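Local coordinates for N-acetyltransferase domain-containing protein (Deinococcus radiodurans, PDB 3S6F), which binds coenzyme A and probably transfers an acetyl group to the nitrogen of an acceptor, as a putative acetyltransferase of the GNAT family, at the interface of chains A and B. Numbering follows the deposited sequence. Chains: chain A/B, Hypothetical acetyltransferase.

Contact 1: the interface of chains A and B. Residues chain A 110, 112, 117, 120-121, 125-127; chain B 131.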
# COMPACT_ATOMS: atom_id res chain seq x y z
N LEU A 110 -4.25 5.66 1.13
CA LEU A 110 -3.58 6.30 0.00
C LEU A 110 -3.00 7.62 0.45
O LEU A 110 -3.39 8.16 1.48
CB LEU A 110 -4.53 6.46 -1.21
CG LEU A 110 -5.74 7.36 -0.98
CD1 LEU A 110 -5.44 8.84 -1.32
CD2 LEU A 110 -6.92 6.84 -1.81
N CYS A 112 -2.01 11.71 -0.65
CA CYS A 112 -2.34 12.77 -1.60
C CYS A 112 -1.89 14.13 -1.11
O CYS A 112 -1.60 14.33 0.06
CB CYS A 112 -3.83 12.75 -1.92
SG CYS A 112 -4.90 13.38 -0.61
N VAL A 117 -7.68 16.52 -1.34
CA VAL A 117 -8.32 16.05 -0.14
C VAL A 117 -9.86 16.03 -0.23
O VAL A 117 -10.49 15.05 0.14
CB VAL A 117 -7.78 16.80 1.09
CG1 VAL A 117 -8.68 16.51 2.30
CG2 VAL A 117 -6.34 16.38 1.38
N TYR A 120 -11.42 13.02 -2.01
CA TYR A 120 -11.41 11.81 -1.22
C TYR A 120 -12.36 11.87 -0.02
O TYR A 120 -12.99 10.87 0.33
CB TYR A 120 -9.99 11.45 -0.77
CG TYR A 120 -9.10 11.07 -1.92
CD1 TYR A 120 -9.31 9.87 -2.59
CD2 TYR A 120 -8.04 11.86 -2.33
CE1 TYR A 120 -8.51 9.47 -3.67
CE2 TYR A 120 -7.22 11.46 -3.40
CZ TYR A 120 -7.46 10.27 -4.06
OH TYR A 120 -6.64 9.86 -5.09
N GLU A 121 -12.50 13.04 0.59
CA GLU A 121 -13.45 13.17 1.71
C GLU A 121 -14.87 12.91 1.23
O GLU A 121 -15.67 12.26 1.94
CB GLU A 121 -13.34 14.54 2.37
CG GLU A 121 -12.04 14.63 3.18
CD GLU A 121 -11.80 15.94 3.89
OE1 GLU A 121 -12.25 16.97 3.35
OE2 GLU A 121 -11.11 15.91 4.95
N LEU A 125 -13.54 8.93 2.79
CA LEU A 125 -12.23 8.70 3.39
C LEU A 125 -11.94 9.77 4.43
O LEU A 125 -12.40 10.91 4.31
CB LEU A 125 -11.11 8.63 2.35
CG LEU A 125 -11.10 7.36 1.48
CD1 LEU A 125 -12.21 7.30 0.45
CD2 LEU A 125 -9.73 7.21 0.78
N LYS A 126 -11.19 9.39 5.46
CA LYS A 126 -10.76 10.28 6.50
C LYS A 126 -9.30 10.61 6.35
O LYS A 126 -8.62 10.00 5.54
CB LYS A 126 -11.11 9.67 7.87
CG LYS A 126 -12.64 9.46 8.07
CD LYS A 126 -13.49 10.73 7.82
CE LYS A 126 -14.99 10.48 8.14
NZ LYS A 126 -15.97 11.18 7.21
N ARG A 127 -8.81 11.57 7.10
CA ARG A 127 -7.52 12.17 6.87
C ARG A 127 -6.56 11.93 8.04
O ARG A 127 -6.93 12.22 9.20
CB ARG A 127 -7.76 13.66 6.67
CG ARG A 127 -6.64 14.46 6.14
CD ARG A 127 -7.06 15.96 5.96
NE ARG A 127 -5.97 16.75 5.40
CZ ARG A 127 -6.06 18.03 5.03
NH1 ARG A 127 -7.21 18.68 5.20
NH2 ARG A 127 -5.01 18.65 4.52
N MSE B 131 -5.27 9.53 3.14
CA MSE B 131 -6.72 9.37 3.12
C MSE B 131 -6.98 7.88 3.33
O MSE B 131 -6.32 7.03 2.73
CB MSE B 131 -7.30 9.81 1.79
CG MSE B 131 -6.89 11.22 1.38
SE MSE B 131 -7.29 12.61 2.69
CE MSE B 131 -9.21 12.27 2.95
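A:Leu110 and B:Met131 form an antiparallel bridge with paired backbone bonds, A:Leu110 N to B:Met131 O at 2.9 Å and B:Met131 N to A:Leu110 O at 2.9 Å. A:Arg127 bridges the same residue antiparallel from the other flank. The side chain of B:Met131, a selenomethionine, is bent at both chi2 and chi3 and coils into a pocket of chain A. Its CB lies 3.7 Å from A:Leu125 CD2, the two side chains crossing nearly at right angles. One atom further out, CG meets the thiol sulfur A:Cys112 SG at 3.5 Å and the methylene A:Tyr120 CB at 3.8 Å. The selenium runs past the aliphatic stem of A:Arg127, 4.0 Å from its CG, where chi1 -167° places CG anti to the backbone N, the chain running on extended from there. The methyl CE lies against the main-chain oxygen A:Lys126 O at 3.5 Å and the methylene A:Glu121 CG at 3.7 Å. A:Leu110 CD1 both packs on B:Met131 CB and covers one face of the A:Tyr120 ring near its rim. Trimming A:Leu110 to an alanine would spare the backbone pairing but is likely to leave a gap between B:Met131 CB and the rim of that ring face. The B:Met131 side chain packs under helix 117-122, while strand 126-134 of chain B lies between strands 107-112 and 126-134 of chain A.

Contact 2: the interface of chains A and B. Residues chain A 39, 42-43, 46; chain B 69-71.
The guanidinium of A:Arg46 meets the turn at B:Asp69 and B:Gly70 edge-on, with B:Asp69 C and B:Gly70 CA lying in its plane. Its NH1 donates to the main-chain carbonyl B:Asp69 O at 2.9 Å; the oxygen lies close to the guanidinium plane, but the donor sits 31° out of the carbonyl plane and the bond is bent. In this GNAT-family protein the contact sets helix 37-46 of one chain against the loop joining strands 60-68 and 73-75 of the other. A bend at chi2 (-72°) brings the A:Arg46 guanidinium to B:Asp69 O; nearer the backbone, A:Arg46 CB packs on B:Asp69 CB. The carboxylate of B:Asp69 is used otherwise. OD1 accepts the amide of B:Ile71 at 2.9 Å, on its anti side and out of the carboxylate plane, closing an Asx-turn around B:Gly70. OD2 reaches water 1, which also meets A:Ile43 O at 2.8 Å near the end of the helix. No salt bridge to A:Arg46 forms, though the opposite charges may still attract weakly.

The turn presents B:Ile71 to the helix surface, where its two branches part. The side chain crosses both arginine side chains at about a right angle, CD1 lying 3.7 Å from A:Arg42 CB and 3.8 Å from A:Arg46 CG and also resting near the A:Arg42 carbonyl. CG2 goes to the other side, 3.7 Å from A:Ile43 CG1, with the methyl A:Thr39 CG2 at 4.0 Å. A:Arg42 bends at chi3, and its NH2 donates to A:Thr39 OG1 at 3.2 Å, 22° out of the guanidinium plane, which may steady the group beside the isoleucine.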
# COMPACT_ATOMS: atom_id res chain seq x y z
N THR A 39 5.38 -0.02 -19.47
CA THR A 39 5.57 -0.14 -18.05
C THR A 39 4.26 -0.08 -17.29
O THR A 39 4.06 -0.82 -16.32
CB THR A 39 6.61 0.86 -17.53
OG1 THR A 39 7.85 0.55 -18.20
CG2 THR A 39 6.79 0.75 -16.01
N ARG A 42 2.70 -3.40 -17.25
CA ARG A 42 3.33 -4.26 -16.23
C ARG A 42 2.90 -3.89 -14.80
O ARG A 42 2.66 -4.78 -13.97
CB ARG A 42 4.84 -4.29 -16.36
CG ARG A 42 5.36 -4.85 -17.67
CD ARG A 42 6.93 -4.97 -17.65
NE ARG A 42 7.65 -3.66 -17.51
CZ ARG A 42 8.41 -3.24 -16.49
NH1 ARG A 42 8.62 -3.97 -15.40
NH2 ARG A 42 8.96 -2.01 -16.56
N ILE A 43 2.79 -2.58 -14.53
CA ILE A 43 2.30 -2.14 -13.22
C ILE A 43 0.91 -2.70 -12.93
O ILE A 43 0.66 -3.23 -11.86
CB ILE A 43 2.33 -0.57 -13.15
CG1 ILE A 43 3.77 -0.07 -13.08
CG2 ILE A 43 1.52 -0.07 -11.97
CD1 ILE A 43 3.92 1.43 -13.34
N ARG A 46 0.96 -6.38 -12.17
CA ARG A 46 1.50 -6.71 -10.85
C ARG A 46 0.63 -6.21 -9.71
O ARG A 46 0.89 -6.55 -8.56
CB ARG A 46 2.90 -6.10 -10.70
CG ARG A 46 3.98 -6.90 -11.41
CD ARG A 46 4.35 -8.24 -10.75
NE ARG A 46 5.65 -8.68 -11.26
CZ ARG A 46 6.82 -8.12 -10.95
NH1 ARG A 46 6.88 -7.10 -10.11
NH2 ARG A 46 7.94 -8.60 -11.49
N ASP B 69 4.15 -3.65 -5.74
CA ASP B 69 4.06 -4.17 -7.09
C ASP B 69 5.44 -4.47 -7.71
O ASP B 69 5.49 -4.93 -8.82
CB ASP B 69 3.21 -3.27 -8.00
CG ASP B 69 3.74 -1.87 -8.21
OD1 ASP B 69 4.97 -1.64 -8.00
OD2 ASP B 69 2.90 -0.99 -8.55
N GLY B 70 6.51 -4.17 -6.96
CA GLY B 70 7.84 -4.46 -7.46
C GLY B 70 8.32 -3.60 -8.59
O GLY B 70 9.43 -3.82 -9.11
N ILE B 71 7.53 -2.62 -8.99
CA ILE B 71 7.86 -1.80 -10.16
C ILE B 71 7.84 -0.32 -9.84
O ILE B 71 8.74 0.42 -10.29
CB ILE B 71 6.94 -2.07 -11.36
CG1 ILE B 71 7.01 -3.53 -11.80
CG2 ILE B 71 7.23 -1.13 -12.54
CD1 ILE B 71 5.91 -3.96 -12.79
O HOH W 1 0.42 -2.08 -9.30

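Contact 1 and contact 2 lie about 24 Å apart between the centres of their C-alpha atoms and share no residue or secondary-structure element. Contact 1 joins the chains through strand pairing and a buried side chain, whereas contact 2 adds a helix-to-loop fit with mixed polar and apolar touches. In each, a short piece of chain B is received by chain A, and the two-fold symmetry repeats both with the chains exchanged. Such wide spacing would probably limit how far one chain can tilt against the other. The intertwined strands suggest a genuine dimer, although the structure alone does not establish this.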